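Local coordinates for protein light Chain (Clostridium botulinum, PDB 6BVD) that is the zinc-dependent protease light chain of botulinum neurotoxin type HA and probably cleaves a neuronal SNARE protein, as other toxins of this family do, at residues Y119-N133 and R300-I313. Residues are numbered along the deposited sequence; the frame is centred on the assembly and turned at random.
Sequences YLGNSYTQEEQFTTN and RLNKVNTATALINI
Phe130 fills a hollow walled by Leu301, Val304, Ala307, Ile311 and Ile313. Val304 CG1 sits over the middle of one ring face, a CH-pi contact 3.7 Å from the centroid and 5° off its normal, while Leu301 CD1 and Ile313 O come to the ring edge. With CG1 anti to the backbone N (chi1 168°), Val304 turns its other methyl, CG2, to Tyr119 OH at 3.5 Å. Leu120 CD1 and Ile311 CD1 meet tip to tip beside this cluster, which Phe316 of helix 313-323 helps to cover. Arg300 is the second bump: its CD lies 3.6 Å from Tyr119 CE2, and its guanidinium slots between Glu127 on one face and Asn122 CA on the other, NH2 giving a weak bond to Asn122 O. A two-stranded parallel sheet joins the backbones: Phe130 N donates to Thr306 O (2.8 Å), Thr308 N to Phe130 O, and Glu128 O takes both Asn305 N and Thr306 N. Past the strands, Thr132 OG1 and Thr308 OG1 share a hydrogen bond of 2.6 Å. A water 2.8 Å from Tyr119 OH neighbours Glu127 O and Gln129 O. Apolar burial around Phe130 thus supplies much of the contact; backbone bonds to strand 306-307 set its register.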
loop_
_atom_site.group_PDB
_atom_site.type_symbol
_atom_site.label_atom_id
_atom_site.label_comp_id
_atom_site.label_asym_id
_atom_site.label_seq_id
_atom_site.Cartn_x
_atom_site.Cartn_y
_atom_site.Cartn_z
ATOM N N TYR A 119 -19.111 -27.835 0.199
ATOM C CA TYR A 119 -19.446 -29.087 0.876
ATOM C C TYR A 119 -18.785 -30.232 0.114
ATOM O O TYR A 119 -18.752 -30.195 -1.111
ATOM C CB TYR A 119 -20.960 -29.311 0.949
ATOM C CG TYR A 119 -21.359 -30.537 1.768
ATOM C CD1 TYR A 119 -21.483 -30.454 3.142
ATOM C CD2 TYR A 119 -21.501 -31.799 1.171
ATOM C CE1 TYR A 119 -21.821 -31.563 3.906
ATOM C CE2 TYR A 119 -21.811 -32.912 1.939
ATOM C CZ TYR A 119 -21.973 -32.788 3.306
ATOM O OH TYR A 119 -22.313 -33.882 4.076
ATOM N N LEU A 120 -18.270 -31.223 0.849
ATOM C CA LEU A 120 -17.626 -32.411 0.230
ATOM C C LEU A 120 -18.699 -33.424 -0.220
ATOM O O LEU A 120 -18.886 -34.507 0.360
ATOM C CB LEU A 120 -16.601 -33.049 1.201
ATOM C CG LEU A 120 -15.414 -32.139 1.584
ATOM C CD1 LEU A 120 -14.424 -32.832 2.593
ATOM C CD2 LEU A 120 -14.638 -31.577 0.384
ATOM N N GLY A 121 -19.470 -33.040 -1.235
ATOM C CA GLY A 121 -20.485 -33.939 -1.747
ATOM C C GLY A 121 -21.478 -33.135 -2.551
ATOM O O GLY A 121 -21.451 -31.890 -2.496
ATOM N N ASN A 122 -22.316 -33.833 -3.307
ATOM C CA ASN A 122 -23.347 -33.154 -4.085
ATOM C C ASN A 122 -24.530 -34.086 -4.346
ATOM O O ASN A 122 -24.613 -35.175 -3.754
ATOM C CB ASN A 122 -22.755 -32.610 -5.386
ATOM C CG ASN A 122 -22.124 -33.707 -6.262
ATOM O OD1 ASN A 122 -22.815 -34.559 -6.787
ATOM N ND2 ASN A 122 -20.812 -33.637 -6.457
ATOM N N SER A 123 -25.463 -33.683 -5.222
ATOM C CA SER A 123 -26.658 -34.487 -5.405
ATOM C C SER A 123 -26.385 -35.928 -5.818
ATOM O O SER A 123 -27.122 -36.811 -5.422
ATOM C CB SER A 123 -27.590 -33.837 -6.434
ATOM O OG SER A 123 -28.102 -32.654 -5.852
ATOM N N TYR A 124 -25.307 -36.148 -6.558
ATOM C CA TYR A 124 -24.980 -37.458 -7.119
ATOM C C TYR A 124 -23.792 -38.145 -6.446
ATOM O O TYR A 124 -23.108 -38.942 -7.100
ATOM C CB TYR A 124 -24.685 -37.298 -8.598
ATOM C CG TYR A 124 -25.906 -36.841 -9.363
ATOM C CD1 TYR A 124 -27.177 -37.305 -9.029
ATOM C CD2 TYR A 124 -25.801 -35.915 -10.374
ATOM C CE1 TYR A 124 -28.331 -36.870 -9.743
ATOM C CE2 TYR A 124 -26.946 -35.472 -11.076
ATOM C CZ TYR A 124 -28.190 -35.953 -10.749
ATOM O OH TYR A 124 -29.310 -35.497 -11.453
ATOM N N THR A 125 -23.557 -37.854 -5.162
ATOM C CA THR A 125 -22.555 -38.605 -4.375
ATOM C C THR A 125 -23.255 -39.209 -3.154
ATOM O O THR A 125 -24.364 -38.792 -2.805
ATOM C CB THR A 125 -21.338 -37.725 -3.940
ATOM O OG1 THR A 125 -21.762 -36.659 -3.082
ATOM C CG2 THR A 125 -20.605 -37.138 -5.139
ATOM N N GLN A 126 -22.658 -40.237 -2.540
ATOM C CA GLN A 126 -23.250 -40.898 -1.373
ATOM C C GLN A 126 -23.378 -39.976 -0.151
ATOM O O GLN A 126 -22.396 -39.331 0.246
ATOM C CB GLN A 126 -22.414 -42.126 -0.969
ATOM C CG GLN A 126 -22.410 -43.209 -2.001
ATOM C CD GLN A 126 -21.348 -42.989 -3.073
ATOM O OE1 GLN A 126 -20.597 -41.998 -3.039
ATOM N NE2 GLN A 126 -21.286 -43.906 -4.043
ATOM N N GLU A 127 -24.548 -40.006 0.489
ATOM C CA GLU A 127 -24.830 -39.137 1.640
ATOM C C GLU A 127 -23.934 -39.437 2.854
ATOM O O GLU A 127 -23.606 -38.525 3.605
ATOM C CB GLU A 127 -26.297 -39.257 2.052
ATOM C CG GLU A 127 -27.254 -38.883 0.900
ATOM C CD GLU A 127 -28.709 -38.778 1.330
ATOM O OE1 GLU A 127 -28.971 -38.563 2.534
ATOM O OE2 GLU A 127 -29.595 -38.901 0.452
ATOM N N GLU A 128 -23.544 -40.702 3.022
ATOM C CA GLU A 128 -22.715 -41.129 4.169
ATOM C C GLU A 128 -21.249 -40.752 4.068
ATOM O O GLU A 128 -20.456 -40.979 4.991
ATOM C CB GLU A 128 -22.804 -42.657 4.353
ATOM C CG GLU A 128 -24.195 -43.167 4.551
ATOM C CD GLU A 128 -24.981 -43.280 3.251
ATOM O OE1 GLU A 128 -24.378 -43.165 2.153
ATOM O OE2 GLU A 128 -26.217 -43.424 3.343
ATOM N N GLN A 129 -20.879 -40.163 2.950
ATOM C CA GLN A 129 -19.481 -39.969 2.617
ATOM C C GLN A 129 -19.149 -38.511 2.387
ATOM O O GLN A 129 -19.926 -37.797 1.740
ATOM C CB GLN A 129 -19.158 -40.778 1.370
ATOM C CG GLN A 129 -17.716 -41.100 1.162
ATOM C CD GLN A 129 -17.508 -41.973 -0.058
ATOM O OE1 GLN A 129 -18.182 -41.808 -1.073
ATOM N NE2 GLN A 129 -16.558 -42.897 0.030
ATOM N N PHE A 130 -18.038 -38.061 2.967
ATOM C CA PHE A 130 -17.382 -36.826 2.531
ATOM C C PHE A 130 -16.592 -37.160 1.270
ATOM O O PHE A 130 -15.607 -37.916 1.327
ATOM C CB PHE A 130 -16.442 -36.248 3.602
ATOM C CG PHE A 130 -17.131 -35.369 4.630
ATOM C CD1 PHE A 130 -18.324 -34.708 4.332
ATOM C CD2 PHE A 130 -16.596 -35.240 5.907
ATOM C CE1 PHE A 130 -18.965 -33.919 5.317
ATOM C CE2 PHE A 130 -17.211 -34.456 6.879
ATOM C CZ PHE A 130 -18.398 -33.783 6.581
ATOM N N THR A 131 -17.032 -36.632 0.129
ATOM C CA THR A 131 -16.419 -36.939 -1.155
ATOM C C THR A 131 -15.455 -35.841 -1.651
ATOM O O THR A 131 -15.845 -34.689 -1.914
ATOM C CB THR A 131 -17.509 -37.208 -2.197
ATOM O OG1 THR A 131 -18.270 -38.333 -1.759
ATOM C CG2 THR A 131 -16.911 -37.500 -3.539
ATOM N N THR A 132 -14.188 -36.221 -1.781
ATOM C CA THR A 132 -13.134 -35.301 -2.148
ATOM C C THR A 132 -12.636 -35.535 -3.572
ATOM O O THR A 132 -11.945 -34.713 -4.120
ATOM C CB THR A 132 -11.915 -35.424 -1.211
ATOM O OG1 THR A 132 -11.322 -36.713 -1.390
ATOM C CG2 THR A 132 -12.324 -35.244 0.223
ATOM N N ASN A 133 -12.978 -36.652 -4.190
ATOM C CA ASN A 133 -12.232 -37.027 -5.382
ATOM C C ASN A 133 -12.958 -36.726 -6.683
ATOM O O ASN A 133 -13.193 -37.626 -7.505
ATOM C CB ASN A 133 -11.872 -38.520 -5.332
ATOM C CG ASN A 133 -13.084 -39.401 -5.146
ATOM O OD1 ASN A 133 -14.128 -38.965 -4.657
ATOM N ND2 ASN A 133 -12.962 -40.653 -5.558
ATOM N N ARG A 300 -28.080 -34.677 5.508
ATOM C CA ARG A 300 -26.999 -35.455 4.932
ATOM C C ARG A 300 -25.767 -35.454 5.861
ATOM O O ARG A 300 -25.063 -36.456 5.974
ATOM C CB ARG A 300 -26.670 -34.907 3.541
ATOM C CG ARG A 300 -25.462 -35.512 2.905
ATOM C CD ARG A 300 -24.951 -34.658 1.785
ATOM N NE ARG A 300 -25.707 -34.881 0.564
ATOM C CZ ARG A 300 -25.271 -35.567 -0.485
ATOM N NH1 ARG A 300 -24.070 -36.138 -0.488
ATOM N NH2 ARG A 300 -26.060 -35.680 -1.539
ATOM N N LEU A 301 -25.533 -34.339 6.546
ATOM C CA LEU A 301 -24.412 -34.218 7.469
ATOM C C LEU A 301 -24.597 -35.159 8.670
ATOM O O LEU A 301 -23.613 -35.608 9.280
ATOM C CB LEU A 301 -24.255 -32.745 7.942
ATOM C CG LEU A 301 -23.053 -32.366 8.798
ATOM C CD1 LEU A 301 -21.752 -32.609 7.981
ATOM C CD2 LEU A 301 -23.144 -30.884 9.216
ATOM N N ASN A 302 -25.844 -35.461 9.020
ATOM C CA ASN A 302 -26.111 -36.411 10.123
ATOM C C ASN A 302 -25.739 -37.859 9.751
ATOM O O ASN A 302 -25.585 -38.723 10.630
ATOM C CB ASN A 302 -27.576 -36.363 10.538
ATOM C CG ASN A 302 -27.909 -35.110 11.347
ATOM O OD1 ASN A 302 -27.149 -34.724 12.220
ATOM N ND2 ASN A 302 -29.046 -34.479 11.050
ATOM N N LYS A 303 -25.563 -38.097 8.459
ATOM C CA LYS A 303 -25.275 -39.440 7.967
ATOM C C LYS A 303 -23.791 -39.711 7.683
ATOM O O LYS A 303 -23.410 -40.859 7.467
ATOM C CB LYS A 303 -26.089 -39.703 6.689
ATOM C CG LYS A 303 -27.608 -39.620 6.877
ATOM C CD LYS A 303 -28.335 -39.925 5.572
ATOM C CE LYS A 303 -29.840 -40.050 5.774
ATOM N NZ LYS A 303 -30.475 -38.788 6.290
ATOM N N VAL A 304 -22.959 -38.682 7.674
ATOM C CA VAL A 304 -21.581 -38.853 7.240
ATOM C C VAL A 304 -20.755 -39.680 8.244
ATOM O O VAL A 304 -20.722 -39.358 9.430
ATOM C CB VAL A 304 -20.904 -37.499 6.994
ATOM C CG1 VAL A 304 -19.389 -37.670 6.829
ATOM C CG2 VAL A 304 -21.524 -36.799 5.777
ATOM N N ASN A 305 -20.143 -40.771 7.770
ATOM C CA ASN A 305 -19.300 -41.585 8.652
ATOM C C ASN A 305 -17.995 -41.976 7.990
ATOM O O ASN A 305 -17.192 -42.730 8.573
ATOM C CB ASN A 305 -20.026 -42.841 9.137
ATOM C CG ASN A 305 -20.456 -43.778 8.000
ATOM O OD1 ASN A 305 -19.957 -43.724 6.869
ATOM N ND2 ASN A 305 -21.348 -44.680 8.326
ATOM N N THR A 306 -17.759 -41.481 6.783
ATOM C CA THR A 306 -16.507 -41.815 6.115
ATOM C C THR A 306 -16.095 -40.751 5.103
ATOM O O THR A 306 -16.890 -39.861 4.756
ATOM C CB THR A 306 -16.616 -43.213 5.424
ATOM O OG1 THR A 306 -15.315 -43.699 5.095
ATOM C CG2 THR A 306 -17.474 -43.155 4.187
ATOM N N ALA A 307 -14.863 -40.836 4.605
ATOM C CA ALA A 307 -14.379 -39.847 3.647
ATOM C C ALA A 307 -13.587 -40.554 2.576
ATOM O O ALA A 307 -13.110 -41.648 2.821
ATOM C CB ALA A 307 -13.531 -38.801 4.327
ATOM N N THR A 308 -13.446 -39.942 1.396
ATOM C CA THR A 308 -12.657 -40.549 0.323
ATOM C C THR A 308 -11.180 -40.198 0.434
ATOM O O THR A 308 -10.393 -40.550 -0.436
ATOM C CB THR A 308 -13.137 -40.125 -1.076
ATOM O OG1 THR A 308 -13.036 -38.694 -1.217
ATOM C CG2 THR A 308 -14.549 -40.589 -1.310
ATOM N N ALA A 309 -10.799 -39.509 1.499
ATOM C CA ALA A 309 -9.399 -39.184 1.697
ATOM C C ALA A 309 -9.089 -39.197 3.166
ATOM O O ALA A 309 -9.996 -39.198 4.008
ATOM C CB ALA A 309 -9.055 -37.824 1.093
ATOM N N LEU A 310 -7.806 -39.175 3.481
ATOM C CA LEU A 310 -7.382 -39.073 4.864
ATOM C C LEU A 310 -7.570 -37.633 5.351
ATOM O O LEU A 310 -6.617 -36.859 5.409
ATOM C CB LEU A 310 -5.924 -39.508 5.011
ATOM C CG LEU A 310 -5.643 -40.910 4.461
ATOM C CD1 LEU A 310 -4.150 -41.136 4.221
ATOM C CD2 LEU A 310 -6.208 -41.952 5.418
ATOM N N ILE A 311 -8.809 -37.282 5.686
ATOM C CA ILE A 311 -9.110 -35.978 6.251
ATOM C C ILE A 311 -9.716 -36.211 7.602
ATOM O O ILE A 311 -10.201 -37.300 7.883
ATOM C CB ILE A 311 -10.110 -35.172 5.386
ATOM C CG1 ILE A 311 -11.437 -35.933 5.272
ATOM C CG2 ILE A 311 -9.523 -34.909 4.041
ATOM C CD1 ILE A 311 -12.555 -35.186 4.518
ATOM N N ASN A 312 -9.731 -35.179 8.430
ATOM C CA ASN A 312 -10.366 -35.264 9.721
ATOM C C ASN A 312 -11.867 -35.008 9.655
ATOM O O ASN A 312 -12.299 -33.835 9.636
ATOM C CB ASN A 312 -9.745 -34.265 10.693
ATOM C CG ASN A 312 -10.159 -34.531 12.100
ATOM O OD1 ASN A 312 -11.338 -34.515 12.423
ATOM N ND2 ASN A 312 -9.191 -34.788 12.962
ATOM N N ILE A 313 -12.646 -36.094 9.705
ATOM C CA ILE A 313 -14.096 -36.031 9.538
ATOM C C ILE A 313 -14.782 -35.091 10.527
ATOM O O ILE A 313 -15.588 -34.237 10.108
ATOM C CB ILE A 313 -14.726 -37.427 9.673
ATOM C CG1 ILE A 313 -14.254 -38.304 8.515
ATOM C CG2 ILE A 313 -16.255 -37.332 9.697
ATOM C CD1 ILE A 313 -14.638 -39.771 8.659
HETATM O O HOH W 1 -22.415 -36.126 2.452
#